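Glutamyl-tRNA synthetase (Methanothermobacter thermautotrophicus, PDB 3AII) probably activates glutamate with ATP and transfers it to the acceptor end of tRNA(Glu), and as a non-discriminating synthetase also to tRNA(Gln). Local coordinates at residues Val98-Pro103 against Leu285-Val290; His113-Ile118 against Ile318-Leu323; Ile135-Pro140 against Ile167-Met172; Glu156-Glu161 against Glu366-Leu371; Ser253-Glu258 against Tyr271-Phe276. All coordinates share one frame; numbering follows the deposited sequence. Where two conformers were deposited one is given.

Contact 1. Residues Val98-Pro103 against Leu285-Val290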
# COMPACT_ATOMS: atom_id res chain seq x y z
N VAL A 98 -3.62 -11.39 21.67
CA VAL A 98 -2.34 -10.95 21.08
C VAL A 98 -2.34 -11.28 19.59
O VAL A 98 -2.50 -12.45 19.21
CB VAL A 98 -1.16 -11.67 21.75
CG1 VAL A 98 0.18 -11.16 21.17
CG2 VAL A 98 -1.21 -11.49 23.26
N LEU A 99 -2.18 -10.25 18.77
CA LEU A 99 -2.20 -10.39 17.32
C LEU A 99 -0.86 -9.93 16.77
O LEU A 99 -0.07 -9.31 17.49
CB LEU A 99 -3.33 -9.54 16.75
CG LEU A 99 -4.71 -9.90 17.33
CD1 LEU A 99 -5.38 -8.65 17.90
CD2 LEU A 99 -5.57 -10.54 16.26
N ARG A 100 -0.58 -10.23 15.52
CA ARG A 100 0.65 -9.73 14.92
C ARG A 100 0.42 -9.27 13.49
O ARG A 100 -0.56 -9.67 12.83
CB ARG A 100 1.77 -10.78 14.99
CG ARG A 100 1.79 -11.80 13.82
CD ARG A 100 0.59 -12.70 13.76
NE ARG A 100 0.98 -14.05 13.32
CZ ARG A 100 0.88 -14.49 12.07
NH1 ARG A 100 0.40 -13.72 11.10
NH2 ARG A 100 1.27 -15.73 11.78
N PHE A 101 1.29 -8.38 13.03
CA PHE A 101 1.32 -7.97 11.63
C PHE A 101 2.73 -8.33 11.21
O PHE A 101 3.69 -7.89 11.84
CB PHE A 101 1.10 -6.46 11.47
CG PHE A 101 1.39 -5.95 10.09
CD1 PHE A 101 0.73 -6.48 8.99
CD2 PHE A 101 2.32 -4.95 9.88
CE1 PHE A 101 1.00 -6.03 7.70
CE2 PHE A 101 2.61 -4.49 8.60
CZ PHE A 101 1.95 -5.03 7.51
N ALA A 102 2.87 -9.15 10.17
CA ALA A 102 4.17 -9.79 9.89
C ALA A 102 4.60 -9.67 8.43
O ALA A 102 4.56 -10.65 7.68
CB ALA A 102 4.12 -11.27 10.30
N PRO A 103 5.04 -8.47 8.03
CA PRO A 103 5.44 -8.24 6.64
C PRO A 103 6.86 -8.70 6.38
O PRO A 103 7.66 -8.79 7.32
CB PRO A 103 5.36 -6.72 6.50
CG PRO A 103 5.71 -6.21 7.89
CD PRO A 103 5.16 -7.25 8.85
N LEU A 285 5.99 -15.74 21.23
CA LEU A 285 5.56 -14.36 21.47
C LEU A 285 4.17 -14.31 22.06
O LEU A 285 3.67 -13.23 22.36
CB LEU A 285 5.59 -13.56 20.16
CG LEU A 285 7.01 -13.46 19.59
CD1 LEU A 285 6.96 -12.85 18.20
CD2 LEU A 285 7.90 -12.63 20.51
N GLY A 286 3.54 -15.47 22.20
CA GLY A 286 2.20 -15.54 22.76
C GLY A 286 1.03 -15.08 21.88
O GLY A 286 -0.01 -14.67 22.40
N VAL A 287 1.19 -15.14 20.56
CA VAL A 287 0.09 -14.77 19.65
C VAL A 287 -1.11 -15.70 19.88
O VAL A 287 -0.95 -16.93 19.95
CB VAL A 287 0.54 -14.87 18.20
CG1 VAL A 287 -0.64 -14.75 17.25
CG2 VAL A 287 1.59 -13.78 17.93
N THR A 288 -2.30 -15.12 20.03
CA THR A 288 -3.50 -15.90 20.34
C THR A 288 -4.41 -16.08 19.14
O THR A 288 -5.15 -17.06 19.04
CB THR A 288 -4.32 -15.24 21.46
OG1 THR A 288 -4.73 -13.92 21.04
CG2 THR A 288 -3.50 -15.13 22.73
N HIS A 289 -4.35 -15.12 18.21
CA HIS A 289 -5.20 -15.11 17.03
C HIS A 289 -4.38 -14.70 15.85
O HIS A 289 -3.74 -13.63 15.86
CB HIS A 289 -6.37 -14.15 17.23
CG HIS A 289 -7.31 -14.56 18.31
ND1 HIS A 289 -7.06 -14.33 19.64
CD2 HIS A 289 -8.51 -15.19 18.26
CE1 HIS A 289 -8.06 -14.81 20.37
NE2 HIS A 289 -8.95 -15.33 19.55
N VAL A 290 -4.37 -15.55 14.84
CA VAL A 290 -3.67 -15.29 13.60
C VAL A 290 -4.66 -14.87 12.52
O VAL A 290 -5.51 -15.66 12.10
CB VAL A 290 -2.89 -16.53 13.14
CG1 VAL A 290 -2.36 -16.34 11.72
CG2 VAL A 290 -1.76 -16.85 14.13
O HOH W 1 -2.69 -11.80 13.87
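Val-98 and Thr-288 exchange a pair of hydrogen bonds at the edge of strand 98-101. Val-98 N donates to Thr-288 OG1 over 2.8 Å, almost straight at 174°, while Thr-288 N donates to Val-98 O over 2.8 Å, in the carbonyl plane and on a lone pair. OG1 is set between the backbone N and the carbonyl carbon of Thr-288 (chi1 60°), and it shares a further hydrogen bond with His-289 ND1 at 2.7 Å. Strand 98-101 is an outer strand of the parallel sheet in the class I catalytic domain, bonded to strand 130-135 along its other edge; the partner segment carries, at Gly-286, the Schellman motif that follows helix 274-284. Gly-286 O packs 3.3 Å from Val-98 CB. Two residues along from Val-98, Arg-100 CB lies 4.2 Å from Val-287 CG2. Arg-100 CG takes the crowded position between backbone N and carbonyl carbon (chi1 86°), and bends at chi2 and chi3 bring Arg-100 NE to 4.0 Å from Val-290 CG2. Val-290 CG1 then sits over one guanidinium face, offset toward the rim and 3.7 Å from Arg-100 CZ. At the tip, NH2 forms a salt bridge with Asp-282 of helix 274-284. A water bridges Arg-100 N to His-289 O.

Contact 2. Residues His113-Ile118 against Ile318-Leu323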
# COMPACT_ATOMS: atom_id res chain seq x y z
N HIS A 113 -0.93 -4.96 2.18
CA HIS A 113 -0.41 -4.92 3.54
C HIS A 113 -1.34 -4.14 4.43
O HIS A 113 -1.60 -4.52 5.56
CB HIS A 113 0.94 -4.23 3.61
CG HIS A 113 2.06 -4.99 2.99
ND1 HIS A 113 2.69 -4.58 1.83
CD2 HIS A 113 2.69 -6.13 3.38
CE1 HIS A 113 3.64 -5.44 1.53
NE2 HIS A 113 3.67 -6.39 2.45
N ALA A 114 -1.83 -3.01 3.94
CA ALA A 114 -2.64 -2.14 4.76
C ALA A 114 -3.83 -2.87 5.38
O ALA A 114 -4.17 -2.63 6.53
CB ALA A 114 -3.10 -0.90 3.97
N ARG A 115 -4.46 -3.75 4.61
CA ARG A 115 -5.58 -4.53 5.12
C ARG A 115 -5.23 -5.38 6.36
O ARG A 115 -5.92 -5.30 7.37
CB ARG A 115 -6.15 -5.42 4.01
CG ARG A 115 -7.45 -6.06 4.40
CD ARG A 115 -8.08 -6.81 3.24
NE ARG A 115 -9.29 -7.50 3.68
CZ ARG A 115 -9.85 -8.51 3.02
NH1 ARG A 115 -9.31 -8.95 1.90
NH2 ARG A 115 -10.95 -9.08 3.50
N ALA A 116 -4.17 -6.18 6.28
CA ALA A 116 -3.74 -6.98 7.43
C ALA A 116 -3.39 -6.09 8.62
O ALA A 116 -3.72 -6.40 9.77
CB ALA A 116 -2.55 -7.86 7.06
N ALA A 117 -2.71 -4.99 8.34
CA ALA A 117 -2.28 -4.10 9.41
C ALA A 117 -3.47 -3.47 10.11
O ALA A 117 -3.57 -3.46 11.34
CB ALA A 117 -1.37 -3.02 8.85
N ILE A 118 -4.40 -2.96 9.31
CA ILE A 118 -5.59 -2.31 9.85
C ILE A 118 -6.47 -3.30 10.64
O ILE A 118 -6.88 -3.01 11.76
CB ILE A 118 -6.41 -1.64 8.74
CG1 ILE A 118 -5.65 -0.42 8.21
CG2 ILE A 118 -7.79 -1.23 9.25
CD1 ILE A 118 -6.02 -0.04 6.82
N ILE A 318 -7.72 -17.34 11.64
CA ILE A 318 -8.81 -16.66 10.96
C ILE A 318 -8.34 -16.15 9.60
O ILE A 318 -7.49 -15.27 9.52
CB ILE A 318 -9.35 -15.50 11.81
CG1 ILE A 318 -9.80 -16.03 13.17
CG2 ILE A 318 -10.51 -14.81 11.09
CD1 ILE A 318 -9.95 -14.97 14.23
N HIS A 319 -8.89 -16.73 8.54
CA HIS A 319 -8.46 -16.42 7.18
C HIS A 319 -9.57 -15.69 6.44
O HIS A 319 -10.73 -16.11 6.46
CB HIS A 319 -8.11 -17.71 6.44
CG HIS A 319 -6.79 -18.30 6.83
ND1 HIS A 319 -6.52 -18.77 8.09
CD2 HIS A 319 -5.66 -18.50 6.11
CE1 HIS A 319 -5.29 -19.23 8.14
NE2 HIS A 319 -4.74 -19.09 6.95
N TYR A 320 -9.21 -14.59 5.78
CA TYR A 320 -10.21 -13.83 5.03
C TYR A 320 -9.90 -13.80 3.54
O TYR A 320 -8.77 -14.04 3.11
CB TYR A 320 -10.33 -12.41 5.60
CG TYR A 320 -9.03 -11.65 5.69
CD1 TYR A 320 -8.41 -11.44 6.92
CD2 TYR A 320 -8.43 -11.12 4.55
CE1 TYR A 320 -7.23 -10.73 7.01
CE2 TYR A 320 -7.24 -10.42 4.63
CZ TYR A 320 -6.64 -10.23 5.86
OH TYR A 320 -5.47 -9.53 5.95
N GLY A 321 -10.92 -13.50 2.74
CA GLY A 321 -10.82 -13.57 1.30
C GLY A 321 -9.85 -12.59 0.68
O GLY A 321 -9.45 -11.61 1.30
N ARG A 322 -9.46 -12.87 -0.56
CA ARG A 322 -8.55 -11.99 -1.29
C ARG A 322 -9.23 -10.69 -1.69
O ARG A 322 -10.46 -10.62 -1.80
CB ARG A 322 -8.00 -12.70 -2.53
CG ARG A 322 -7.17 -13.93 -2.22
CD ARG A 322 -6.50 -14.48 -3.46
NE ARG A 322 -5.59 -15.57 -3.14
CZ ARG A 322 -4.78 -16.16 -4.02
NH1 ARG A 322 -4.78 -15.76 -5.29
NH2 ARG A 322 -3.98 -17.14 -3.64
N LEU A 323 -8.42 -9.66 -1.89
CA LEU A 323 -8.92 -8.38 -2.36
C LEU A 323 -8.20 -8.06 -3.66
O LEU A 323 -6.97 -8.01 -3.71
CB LEU A 323 -8.63 -7.30 -1.32
CG LEU A 323 -9.51 -6.05 -1.41
CD1 LEU A 323 -10.94 -6.42 -1.09
CD2 LEU A 323 -9.00 -4.98 -0.46
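Helix 111-126 grows out of the predicted HIGH motif, and here its first turns meet the loop that follows strand 316-318. The link is Arg-115, whose side chain leaves the helix with CG anti to the backbone N (chi1 -170°) and runs extended from CG to NE, reaching tip to tip with Tyr-320. Tyr-320 CD2 lies over the centre of one guanidinium face, 3.3 Å from Arg-115 CZ, but the two planes stand 39° apart, so the groups do not stack flat. Arg-115 NH1 donates to Gly-321 O over 2.7 Å; at 135° the bond is short but bent, with the oxygen tilted from the guanidinium plane. Leu-323 CB adds packing 3.7 Å from Arg-115 NH1, and NH2 is taken by Gly-376 O, just beyond helix 365-375. On the next residue, Tyr-320 OH rests 3.4 Å from Ala-116 CA. An alanine in place of Arg-115 removes both N-H donors and the flat group beside Tyr-320, and would probably loosen the hold of the helix on the loop. The helix after the HIGH motif is thereby tied to a loop that in class I synthetases typically leads toward the KMSKS-type signature, as is likely here.

Contact 3. Residues Ile135-Pro140 against Ile167-Met172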
# COMPACT_ATOMS: atom_id res chain seq x y z
N ILE A 135 9.02 -8.45 11.74
CA ILE A 135 9.60 -8.33 10.41
C ILE A 135 10.18 -9.67 10.00
O ILE A 135 11.10 -10.18 10.64
CB ILE A 135 10.72 -7.28 10.36
CG1 ILE A 135 10.24 -5.93 10.93
CG2 ILE A 135 11.23 -7.13 8.94
CD1 ILE A 135 9.10 -5.34 10.19
N GLU A 136 9.64 -10.23 8.93
CA GLU A 136 9.96 -11.60 8.56
C GLU A 136 11.03 -11.62 7.46
O GLU A 136 10.73 -11.73 6.26
CB GLU A 136 8.67 -12.35 8.20
CG GLU A 136 7.76 -12.47 9.43
CD GLU A 136 6.67 -13.53 9.33
OE1 GLU A 136 6.32 -13.95 8.19
OE2 GLU A 136 6.15 -13.92 10.40
N ASP A 137 12.28 -11.47 7.89
CA ASP A 137 13.40 -11.25 6.98
C ASP A 137 14.36 -12.45 6.94
O ASP A 137 15.57 -12.27 7.00
CB ASP A 137 14.15 -9.98 7.38
CG ASP A 137 14.80 -10.09 8.75
OD1 ASP A 137 14.35 -10.90 9.58
OD2 ASP A 137 15.78 -9.36 8.98
N THR A 138 13.81 -13.65 6.82
CA THR A 138 14.63 -14.88 6.79
C THR A 138 14.98 -15.38 5.38
O THR A 138 15.43 -16.53 5.23
CB THR A 138 13.93 -16.03 7.51
OG1 THR A 138 12.63 -16.21 6.94
CG2 THR A 138 13.78 -15.72 8.99
N ASP A 139 14.78 -14.56 4.36
CA ASP A 139 15.24 -14.90 3.01
C ASP A 139 16.25 -13.85 2.62
O ASP A 139 15.87 -12.73 2.24
CB ASP A 139 14.08 -14.92 2.02
CG ASP A 139 14.52 -15.32 0.61
OD1 ASP A 139 13.64 -15.52 -0.24
OD2 ASP A 139 15.75 -15.44 0.35
N PRO A 140 17.54 -14.18 2.74
CA PRO A 140 18.57 -13.15 2.63
C PRO A 140 18.59 -12.47 1.27
O PRO A 140 19.00 -11.31 1.19
CB PRO A 140 19.88 -13.92 2.86
CG PRO A 140 19.54 -15.36 2.60
CD PRO A 140 18.10 -15.53 2.95
N ILE A 167 12.45 -8.77 15.09
CA ILE A 167 13.01 -8.98 13.75
C ILE A 167 13.54 -10.41 13.66
O ILE A 167 14.33 -10.85 14.49
CB ILE A 167 14.13 -7.96 13.45
CG1 ILE A 167 13.58 -6.53 13.47
CG2 ILE A 167 14.74 -8.22 12.06
CD1 ILE A 167 14.69 -5.48 13.43
N GLN A 168 13.08 -11.17 12.68
CA GLN A 168 13.39 -12.60 12.67
C GLN A 168 14.87 -12.92 12.50
O GLN A 168 15.34 -13.92 13.03
CB GLN A 168 12.54 -13.35 11.63
CG GLN A 168 11.08 -13.43 12.03
CD GLN A 168 10.30 -14.42 11.18
OE1 GLN A 168 10.46 -14.46 9.96
NE2 GLN A 168 9.45 -15.23 11.82
N SER A 169 15.61 -12.06 11.80
CA SER A 169 17.03 -12.35 11.62
C SER A 169 17.82 -12.18 12.91
O SER A 169 18.97 -12.60 12.99
CB SER A 169 17.63 -11.51 10.48
OG SER A 169 17.52 -10.13 10.76
N ASP A 170 17.20 -11.60 13.94
CA ASP A 170 17.82 -11.53 15.26
C ASP A 170 17.59 -12.81 16.04
O ASP A 170 18.13 -12.98 17.15
CB ASP A 170 17.21 -10.40 16.09
CG ASP A 170 17.75 -9.03 15.72
OD1 ASP A 170 17.00 -8.05 15.92
OD2 ASP A 170 18.90 -8.93 15.25
N ARG A 171 16.78 -13.71 15.49
CA ARG A 171 16.31 -14.88 16.21
C ARG A 171 16.86 -16.20 15.70
O ARG A 171 16.34 -17.26 16.04
CB ARG A 171 14.76 -14.91 16.20
CG ARG A 171 14.14 -13.71 16.93
CD ARG A 171 12.61 -13.63 16.79
NE ARG A 171 11.91 -14.79 17.34
CZ ARG A 171 11.62 -14.95 18.63
NH1 ARG A 171 11.99 -14.04 19.53
NH2 ARG A 171 10.97 -16.04 19.04
N MET A 172 17.93 -16.16 14.91
CA MET A 172 18.43 -17.41 14.31
C MET A 172 18.70 -18.52 15.34
O MET A 172 18.33 -19.67 15.13
CB MET A 172 19.65 -17.16 13.43
CG MET A 172 19.43 -16.10 12.37
SD MET A 172 18.21 -16.63 11.15
CE MET A 172 19.09 -18.05 10.50
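The carboxylate of Asp-137 takes Ser-169 in a two-point grip. Ser-169 OG donates to Asp-137 OD2 over 2.6 Å, and Ser-169 N donates to Asp-137 OD1 over 2.8 Å with a bent N-H angle of 131°; each oxygen uses its syn lone pair. The group reaches across because Asp-137 CG sits between its backbone N and carbonyl carbon. OD2 also has a hydrogen bond with Tyr-148 OH, and Ser-169 OG has a second partner in Arg-263. Beside this pair, Gln-168 N bonds to Ile-135 O at 3.0 Å, straight (169°) and nearly along the C=O axis. That bond belongs to a parallel bridge between Ile-135 and Ile-167, at the C-terminal ends of two strands that helix 147-158 connects in a beta-alpha-beta crossover. Further out, Gln-168 lies alongside Glu-136, pointing the same way, with amide and carboxylate planes only 5° apart. Gln-168 OE1 rests 3.2 Å from Glu-136 CA, while NE2 turns to Asp-281 and the Glu-136 carboxylate to Arg-134. Thr-138 CG2 packs 3.7 Å from Gln-168 OE1. On the sheet face occupied by the two isoleucines, Ile-135 CG1 and Ile-167 CG1 approach to 4.2 Å, both residues touching Tyr-148. With hydroxyl and N-H donors gathered on it, and Arg-263 bonded to its serine partner, buried Asp-137 is likely to remain ionised.

Contact 4. Residues Glu156-Glu161 against Glu366-Leu371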
# COMPACT_ATOMS: atom_id res chain seq x y z
N GLU A 156 2.84 3.97 10.97
CA GLU A 156 2.52 5.21 11.68
C GLU A 156 1.57 6.05 10.82
O GLU A 156 0.59 6.59 11.31
CB GLU A 156 3.79 6.00 12.02
CG GLU A 156 4.68 5.36 13.11
CD GLU A 156 6.04 6.01 13.22
OE1 GLU A 156 6.40 6.78 12.32
OE2 GLU A 156 6.76 5.75 14.21
N TRP A 157 1.87 6.14 9.53
CA TRP A 157 1.02 6.89 8.62
C TRP A 157 -0.41 6.37 8.65
O TRP A 157 -1.37 7.16 8.65
CB TRP A 157 1.58 6.85 7.20
CG TRP A 157 0.73 7.56 6.19
CD1 TRP A 157 0.66 8.91 5.99
CD2 TRP A 157 -0.18 6.97 5.25
NE1 TRP A 157 -0.23 9.19 4.98
CE2 TRP A 157 -0.76 8.02 4.51
CE3 TRP A 157 -0.57 5.65 4.97
CZ2 TRP A 157 -1.71 7.80 3.51
CZ3 TRP A 157 -1.51 5.43 3.97
CH2 TRP A 157 -2.06 6.51 3.25
N LEU A 158 -0.56 5.04 8.68
CA LEU A 158 -1.88 4.42 8.73
C LEU A 158 -2.60 4.66 10.03
O LEU A 158 -3.80 4.42 10.13
CB LEU A 158 -1.80 2.91 8.51
CG LEU A 158 -1.54 2.44 7.09
CD1 LEU A 158 -1.29 0.95 7.09
CD2 LEU A 158 -2.75 2.81 6.21
N GLY A 159 -1.88 5.11 11.06
CA GLY A 159 -2.46 5.26 12.38
C GLY A 159 -2.44 4.00 13.23
O GLY A 159 -3.14 3.90 14.24
N VAL A 160 -1.62 3.03 12.83
CA VAL A 160 -1.53 1.78 13.56
C VAL A 160 -0.56 1.96 14.73
O VAL A 160 0.53 2.51 14.55
CB VAL A 160 -1.05 0.65 12.62
CG1 VAL A 160 -0.61 -0.59 13.40
CG2 VAL A 160 -2.16 0.29 11.61
N GLU A 161 -0.99 1.55 15.91
CA GLU A 161 -0.13 1.50 17.09
C GLU A 161 0.18 0.05 17.40
O GLU A 161 -0.65 -0.84 17.18
CB GLU A 161 -0.84 2.11 18.29
CG GLU A 161 -1.13 3.59 18.18
CD GLU A 161 -1.68 4.18 19.47
OE1 GLU A 161 -2.32 3.44 20.25
OE2 GLU A 161 -1.48 5.39 19.71
N GLU A 366 -7.21 7.63 6.50
CA GLU A 366 -8.54 7.39 7.04
C GLU A 366 -9.44 6.70 6.01
O GLU A 366 -10.31 5.90 6.36
CB GLU A 366 -9.18 8.71 7.47
CG GLU A 366 -8.56 9.35 8.72
CD GLU A 366 -7.20 10.00 8.49
OE1 GLU A 366 -6.90 10.43 7.35
OE2 GLU A 366 -6.43 10.10 9.47
N ALA A 367 -9.24 7.06 4.74
CA ALA A 367 -10.00 6.45 3.64
C ALA A 367 -9.65 4.97 3.53
O ALA A 367 -10.52 4.12 3.34
CB ALA A 367 -9.72 7.16 2.32
N ILE A 368 -8.36 4.67 3.65
CA ILE A 368 -7.89 3.28 3.61
C ILE A 368 -8.43 2.50 4.80
O ILE A 368 -8.91 1.36 4.64
CB ILE A 368 -6.36 3.23 3.61
CG1 ILE A 368 -5.80 3.95 2.39
CG2 ILE A 368 -5.88 1.78 3.63
CD1 ILE A 368 -6.39 3.48 1.09
N ARG A 369 -8.35 3.09 5.98
CA ARG A 369 -8.85 2.42 7.18
C ARG A 369 -10.33 2.13 7.04
O ARG A 369 -10.78 1.02 7.34
CB ARG A 369 -8.58 3.24 8.44
CG ARG A 369 -9.04 2.54 9.72
CD ARG A 369 -8.65 3.30 10.98
NE ARG A 369 -7.21 3.38 11.17
CZ ARG A 369 -6.48 2.47 11.83
NH1 ARG A 369 -5.18 2.65 11.96
NH2 ARG A 369 -7.06 1.40 12.36
N LYS A 370 -11.10 3.11 6.57
CA LYS A 370 -12.54 2.93 6.44
C LYS A 370 -12.89 1.81 5.46
O LYS A 370 -13.78 1.01 5.73
CB LYS A 370 -13.24 4.24 6.05
CG LYS A 370 -14.74 4.07 5.84
CD LYS A 370 -15.49 5.39 5.87
CE LYS A 370 -16.98 5.15 5.60
NZ LYS A 370 -17.81 6.36 5.83
N LEU A 371 -12.17 1.76 4.35
CA LEU A 371 -12.38 0.72 3.34
C LEU A 371 -12.17 -0.65 3.96
O LEU A 371 -13.05 -1.52 3.88
CB LEU A 371 -11.40 0.90 2.19
CG LEU A 371 -11.47 -0.21 1.14
CD1 LEU A 371 -12.83 -0.21 0.45
CD2 LEU A 371 -10.35 -0.09 0.12
O HOH W 2 -6.28 6.04 9.92
O HOH W 3 -4.44 7.80 10.72
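Leu-158 O is held by three donors, two firm and one weak. Arg-369 NH1 gives the direct bond, 2.9 Å to Leu-158 O with an N-H angle of 154°; the oxygen lies in the guanidinium plane, but the nitrogen approaches from 41° above the carbonyl plane, away from the lone pairs. One water donates to Leu-158 O at 3.0 Å and accepts from Arg-369 NE, so both NE and NH1 serve the same oxygen, one of them through water. A second water donates weakly to Leu-158 O and at 3.3 Å to Glu-366 OE2. This carbonyl ends helix 147-158, the connecting helix of a beta-alpha-beta crossover in the catalytic domain, and Gly-159 completes a Schellman motif with positive phi (86°). A side chain on Gly-159 would meet the preceding carbonyl and point at Arg-369 NH1. The guanidinium would probably offset the partial negative charge of this helix end. The Arg-369 side chain, in the conformer described, leaves helix 365-375 with CG anti to the backbone N and bends at chi3, while NH2 forms a salt bridge to Glu-122 of helix 111-126. Val-160 CG2 packs 3.8 Å from Arg-369 NH1. From the residue before Arg-369, Ile-368 CG2 meets Leu-158 CD2 at 4.2 Å, the side chains crossing obliquely, and Leu-355 and Ile-358 of helix 355-360 touch Leu-158 and Ile-368 respectively.

Contact 5. Residues Ser253-Glu258 against Tyr271-Phe276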
# COMPACT_ATOMS: atom_id res chain seq x y z
N SER A 253 11.56 -27.38 6.87
CA SER A 253 11.62 -26.34 7.90
C SER A 253 12.92 -25.54 7.89
O SER A 253 12.94 -24.40 8.35
CB SER A 253 11.41 -26.93 9.29
OG SER A 253 12.42 -27.88 9.62
N MET A 254 14.00 -26.13 7.40
CA MET A 254 15.31 -25.45 7.36
C MET A 254 16.04 -25.77 6.07
O MET A 254 16.04 -26.92 5.63
CB MET A 254 16.23 -25.93 8.49
CG MET A 254 15.90 -25.49 9.88
SD MET A 254 16.31 -23.72 10.07
CE MET A 254 16.00 -23.45 11.81
N ARG A 255 16.68 -24.75 5.48
CA ARG A 255 17.47 -24.94 4.27
C ARG A 255 18.81 -24.24 4.39
O ARG A 255 19.01 -23.42 5.28
CB ARG A 255 16.73 -24.41 3.05
CG ARG A 255 16.40 -22.93 3.15
CD ARG A 255 15.73 -22.39 1.92
NE ARG A 255 15.57 -20.94 2.00
CZ ARG A 255 14.95 -20.21 1.09
NH1 ARG A 255 14.86 -18.89 1.25
NH2 ARG A 255 14.41 -20.79 0.02
N ILE A 256 19.73 -24.57 3.49
CA ILE A 256 21.04 -23.95 3.47
C ILE A 256 21.06 -22.93 2.34
O ILE A 256 20.71 -23.26 1.21
CB ILE A 256 22.14 -24.99 3.24
CG1 ILE A 256 22.12 -26.07 4.34
CG2 ILE A 256 23.51 -24.30 3.18
CD1 ILE A 256 22.94 -27.32 4.03
N VAL A 257 21.45 -21.69 2.64
CA VAL A 257 21.52 -20.62 1.64
C VAL A 257 22.85 -19.92 1.80
O VAL A 257 23.17 -19.42 2.88
CB VAL A 257 20.40 -19.58 1.84
CG1 VAL A 257 20.45 -18.49 0.74
CG2 VAL A 257 19.03 -20.26 1.87
N GLU A 258 23.63 -19.87 0.73
CA GLU A 258 24.92 -19.20 0.81
C GLU A 258 24.81 -17.82 0.18
O GLU A 258 25.03 -17.65 -1.01
CB GLU A 258 26.00 -20.02 0.12
CG GLU A 258 26.17 -21.42 0.70
CD GLU A 258 27.29 -22.18 0.02
OE1 GLU A 258 28.47 -21.80 0.20
OE2 GLU A 258 27.00 -23.17 -0.70
N TYR A 271 18.89 -21.36 7.22
CA TYR A 271 17.75 -20.45 7.37
C TYR A 271 16.43 -21.20 7.51
O TYR A 271 16.22 -22.23 6.86
CB TYR A 271 17.64 -19.54 6.15
CG TYR A 271 18.65 -18.42 6.17
CD1 TYR A 271 19.92 -18.59 5.64
CD2 TYR A 271 18.32 -17.20 6.74
CE1 TYR A 271 20.84 -17.54 5.67
CE2 TYR A 271 19.22 -16.17 6.77
CZ TYR A 271 20.47 -16.35 6.24
OH TYR A 271 21.35 -15.28 6.28
N PRO A 272 15.52 -20.68 8.35
CA PRO A 272 14.21 -21.32 8.48
C PRO A 272 13.30 -20.97 7.31
O PRO A 272 13.39 -19.88 6.71
CB PRO A 272 13.65 -20.69 9.77
CG PRO A 272 14.24 -19.32 9.77
CD PRO A 272 15.67 -19.54 9.26
N MET A 273 12.43 -21.92 6.98
CA MET A 273 11.33 -21.66 6.07
C MET A 273 10.19 -21.04 6.85
O MET A 273 10.07 -21.23 8.08
CB MET A 273 10.87 -22.95 5.40
CG MET A 273 11.94 -23.60 4.55
SD MET A 273 12.46 -22.51 3.22
CE MET A 273 11.07 -22.63 2.10
N MET A 274 9.37 -20.27 6.13
CA MET A 274 8.32 -19.46 6.73
C MET A 274 7.43 -20.23 7.71
O MET A 274 7.17 -19.76 8.83
CB MET A 274 7.49 -18.79 5.63
CG MET A 274 6.90 -17.45 6.04
SD MET A 274 5.13 -17.45 5.81
CE MET A 274 4.78 -19.05 6.50
N ASN A 275 6.95 -21.41 7.32
CA ASN A 275 6.03 -22.11 8.20
C ASN A 275 6.63 -22.54 9.54
O ASN A 275 5.91 -22.67 10.52
CB ASN A 275 5.37 -23.29 7.47
CG ASN A 275 4.30 -22.82 6.51
OD1 ASN A 275 4.34 -23.10 5.31
ND2 ASN A 275 3.34 -22.08 7.03
N PHE A 276 7.94 -22.76 9.57
CA PHE A 276 8.62 -23.08 10.81
C PHE A 276 8.81 -21.83 11.67
O PHE A 276 8.46 -21.82 12.85
CB PHE A 276 9.99 -23.75 10.56
CG PHE A 276 10.72 -24.13 11.84
CD1 PHE A 276 10.30 -25.20 12.62
CD2 PHE A 276 11.82 -23.39 12.27
CE1 PHE A 276 10.98 -25.52 13.80
CE2 PHE A 276 12.48 -23.68 13.44
CZ PHE A 276 12.08 -24.78 14.21
O HOH W 4 14.77 -18.98 4.24
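Met-254 and Pro-272 share one face of an antiparallel pair, Arg-255 and Tyr-271 the other. Met-254 bends at chi2 (-73°) and crosses the proline obliquely, SD 4.0 Å from Pro-272 CB, so that its methyl CE comes 3.9 Å from Phe-276 CE2. On the opposite face, extended Arg-255 crosses Met-273 at about a right angle; Met-273 SD lies over one guanidinium face and 3.5 Å from Arg-255 CD. Two nearly axial bonds fix this register: Arg-255 N to Tyr-271 O, 2.9 Å, and Tyr-271 N to Arg-255 O, 2.8 Å. Met-273 N then donates to Ser-253 O at 2.9 Å, from 52° above the carbonyl plane. An alanine at Met-254 would probably loosen the packing against Pro-272 and Phe-276. Ser-253 and Met-254 form a classic beta bulge opposite Val-235 of strand 234-237. Strand 270-272 is one of the two outermost strands of the antiparallel sheet, next to 252-256; Met-254 and Phe-276 both touch helix 172-184, and Phe-276 also meets Leu-306 of helix 299-310.

All five contacts lie in the catalytic region, yet their chemistry follows their place. Contacts 1, 3, 4 and 5 are buried; contact 2 is only partly so. Contacts 1 and 3 work on the same parallel sheet, at an outer strand and at strand ends, and touch where Pro-103 O meets Glu-136 N at 2.9 Å. Contacts 2 and 4 each rest on one extended or bent arginine seeking a backbone carbonyl, and meet through Ile-118 and Ile-368 between helices 111-126 and 365-375; contact 4, though buried, includes waters. Contact 5, whose centre is about 33 Å from that of contact 4, is antiparallel backbone pairing with methionine packing, and touches contact 3 where Thr-138 meets Pro-272.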